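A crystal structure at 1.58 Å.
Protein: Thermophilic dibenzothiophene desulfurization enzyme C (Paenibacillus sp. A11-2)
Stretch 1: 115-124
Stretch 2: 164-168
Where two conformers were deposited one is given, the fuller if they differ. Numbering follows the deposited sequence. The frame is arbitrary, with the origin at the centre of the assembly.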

# COMPACT_ATOMS: atom_id res chain seq x y z
N PRO B 115 21.22 -42.38 14.67
CA PRO B 115 22.46 -42.90 14.07
C PRO B 115 22.23 -43.48 12.69
O PRO B 115 23.09 -43.37 11.80
N GLN B 116 21.07 -44.11 12.49
CA GLN B 116 20.72 -44.63 11.18
C GLN B 116 20.58 -43.51 10.16
O GLN B 116 21.09 -43.60 9.04
N ALA B 117 19.90 -42.43 10.55
CA ALA B 117 19.72 -41.28 9.67
C ALA B 117 21.06 -40.67 9.27
O ALA B 117 21.22 -40.18 8.14
N VAL B 118 22.03 -40.65 10.20
CA VAL B 118 23.37 -40.17 9.87
C VAL B 118 24.06 -41.12 8.91
O VAL B 118 24.61 -40.70 7.88
N ARG B 119 24.08 -42.41 9.24
CA ARG B 119 24.82 -43.40 8.45
C ARG B 119 24.26 -43.53 7.04
O ARG B 119 25.02 -43.62 6.06
N GLU B 120 22.94 -43.54 6.91
CA GLU B 120 22.27 -43.75 5.64
C GLU B 120 21.92 -42.44 4.94
O GLU B 120 21.31 -42.48 3.86
N ARG B 121 22.28 -41.30 5.52
CA ARG B 121 22.09 -39.99 4.90
C ARG B 121 20.61 -39.75 4.55
O ARG B 121 20.26 -39.42 3.42
N TRP B 122 19.76 -39.92 5.55
CA TRP B 122 18.31 -39.81 5.35
C TRP B 122 17.89 -38.39 5.00
O TRP B 122 18.27 -37.42 5.66
N PHE B 123 17.05 -38.29 3.97
CA PHE B 123 16.35 -37.08 3.57
C PHE B 123 14.88 -37.41 3.79
O PHE B 123 14.34 -38.31 3.13
N LEU B 124 14.24 -36.74 4.75
CA LEU B 124 12.89 -37.10 5.18
C LEU B 124 11.84 -36.45 4.30
O LEU B 124 11.98 -35.29 3.89
N ASP B 164 12.02 -39.87 -3.61
CA ASP B 164 13.42 -40.04 -3.20
C ASP B 164 13.60 -39.82 -1.70
O ASP B 164 14.65 -39.40 -1.24
N ALA B 165 12.57 -40.12 -0.91
CA ALA B 165 12.61 -39.95 0.53
C ALA B 165 13.04 -41.25 1.20
O ALA B 165 12.47 -42.31 0.93
N ASP B 166 14.04 -41.16 2.09
CA ASP B 166 14.47 -42.35 2.80
C ASP B 166 13.43 -42.83 3.80
O ASP B 166 13.30 -44.04 4.04
N ARG B 167 12.69 -41.90 4.42
CA ARG B 167 11.58 -42.19 5.29
C ARG B 167 10.50 -41.16 5.02
O ARG B 167 10.80 -40.01 4.65
N LEU B 168 9.25 -41.58 5.18
CA LEU B 168 8.08 -40.71 5.11
C LEU B 168 7.47 -40.55 6.49
O LEU B 168 7.21 -41.55 7.18

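The most unusual feature of this contact is the way the Arg 167 side chain crosses a face of the Trp 122 indole, with CG of Arg 167 over the six-membered ring. Its CG sits 3.6 Å from the centroid of the six-membered ring of Trp 122, almost on the ring normal, in a CH-pi contact. Further out, Trp 122 CZ2 lies over one face of the guanidinium, 3.3 Å from Arg 167 CZ. Arg 167 uses chi1 m, chi2 m and chi3 t to follow the ring. NH1 of Arg 167 also bonds back to O of Asp 166 at 3.0 Å, which helps hold this pose.

Trp 122 has chi1 m. Its CA-to-CB bond points sideways, but the ring end comes nearer to the second stretch. The ring is anchored by a hydrogen bond from Trp 122 NE1 to Glu 120 OE1, 2.8 Å. Glu 120 (m, t) also accepts a bond from Gln 116 NE2 at its OE2, 3.2 Å.

Two waters extend this polar network to Arg 167. Water 1 donates to Gln 116 OE1 (2.9 Å) and accepts from Arg 167 NH2 (2.8 Å). Water 3 donates to Glu 120 OE1 (2.7 Å) and accepts from Arg 167 NH2 (3.0 Å). Gln 116 points toward the second stretch with chi1 t and chi2 t.

Asp 166 also points in, with chi1 m. Its OD2 accepts a hydrogen bond from Phe 123 N at 2.8 Å. In return, Asp 166 N donates to Phe 123 O at 3.0 Å, so the two residues are clasped by a pair of bonds. CB of Asp 166 packs 3.4 Å from CD1 of Trp 122. The phenyl end of Phe 123 (chi1 t) leads away.

Leu 124 (m, t) adds an apolar contact: its CD2 lies 3.8 Å from CB of Arg 167.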

# COMPACT_ATOMS: atom_id res chain seq x y z
CB PRO B 115 22.91 -43.97 15.08
CG PRO B 115 22.36 -43.52 16.35
CD PRO B 115 21.00 -42.94 16.02
CB GLN B 116 19.42 -45.43 11.29
CG GLN B 116 19.17 -46.32 10.12
CD GLN B 116 17.94 -47.20 10.29
OE1 GLN B 116 17.18 -47.07 11.26
NE2 GLN B 116 17.75 -48.12 9.35
CB ALA B 117 18.85 -40.24 10.35
CB VAL B 118 24.20 -39.98 11.16
CG1 VAL B 118 25.64 -39.63 10.80
CG2 VAL B 118 23.60 -38.90 12.06
CB ARG B 119 24.77 -44.74 9.18
CG ARG B 119 25.26 -45.94 8.40
CD ARG B 119 25.14 -47.24 9.23
NE ARG B 119 24.75 -47.00 10.63
CZ ARG B 119 23.58 -47.34 11.17
NH1 ARG B 119 23.34 -47.08 12.46
NH2 ARG B 119 22.64 -47.94 10.46
CB GLU B 120 21.00 -44.59 5.86
CG GLU B 120 21.29 -45.96 6.50
CD GLU B 120 20.06 -46.85 6.63
OE1 GLU B 120 18.97 -46.47 6.13
OE2 GLU B 120 20.17 -47.94 7.23
CB ARG B 121 23.00 -39.83 3.69
CG ARG B 121 24.48 -39.99 4.07
CD ARG B 121 25.44 -39.38 3.07
NE ARG B 121 26.81 -39.37 3.58
CZ ARG B 121 27.35 -38.41 4.33
NH1 ARG B 121 26.65 -37.33 4.70
NH2 ARG B 121 28.61 -38.53 4.73
CB TRP B 122 17.56 -40.24 6.60
CG TRP B 122 17.48 -41.72 6.79
CD1 TRP B 122 18.04 -42.69 6.01
CD2 TRP B 122 16.79 -42.39 7.84
NE1 TRP B 122 17.74 -43.93 6.51
CE2 TRP B 122 16.97 -43.77 7.64
CE3 TRP B 122 16.04 -41.96 8.94
CZ2 TRP B 122 16.41 -44.73 8.49
CZ3 TRP B 122 15.49 -42.91 9.78
CH2 TRP B 122 15.68 -44.27 9.56
CB PHE B 123 16.68 -36.76 2.11
CG PHE B 123 16.58 -35.30 1.72
CD1 PHE B 123 15.57 -34.50 2.20
CD2 PHE B 123 17.50 -34.76 0.84
CE1 PHE B 123 15.48 -33.17 1.80
CE2 PHE B 123 17.41 -33.44 0.45
CZ PHE B 123 16.40 -32.65 0.95
CB LEU B 124 12.65 -36.69 6.64
CG LEU B 124 13.60 -37.25 7.71
CD1 LEU B 124 13.33 -36.61 9.06
CD2 LEU B 124 13.46 -38.75 7.81
CB ASP B 164 14.32 -39.08 -4.00
CG ASP B 164 15.81 -39.27 -3.69
OD1 ASP B 164 16.30 -40.42 -3.74
OD2 ASP B 164 16.49 -38.25 -3.42
CB ALA B 165 11.23 -39.55 1.07
CB ASP B 166 15.80 -42.08 3.49
CG ASP B 166 16.88 -41.73 2.50
OD1 ASP B 166 17.47 -42.66 1.94
OD2 ASP B 166 17.11 -40.54 2.24
CB ARG B 167 11.95 -42.14 6.79
CG ARG B 167 12.89 -43.24 7.29
CD ARG B 167 12.19 -44.58 7.25
NE ARG B 167 12.94 -45.67 7.87
CZ ARG B 167 13.87 -46.40 7.26
NH1 ARG B 167 14.20 -46.18 6.00
NH2 ARG B 167 14.47 -47.40 7.91
CB LEU B 168 7.02 -41.27 4.16
CG LEU B 168 7.43 -41.41 2.70
CD1 LEU B 168 6.34 -42.14 1.91
CD2 LEU B 168 7.67 -40.04 2.11
O HOH W 1 14.34 -47.44 10.68
O HOH W 2 20.06 -42.02 1.41
O HOH W 3 16.78 -48.10 6.05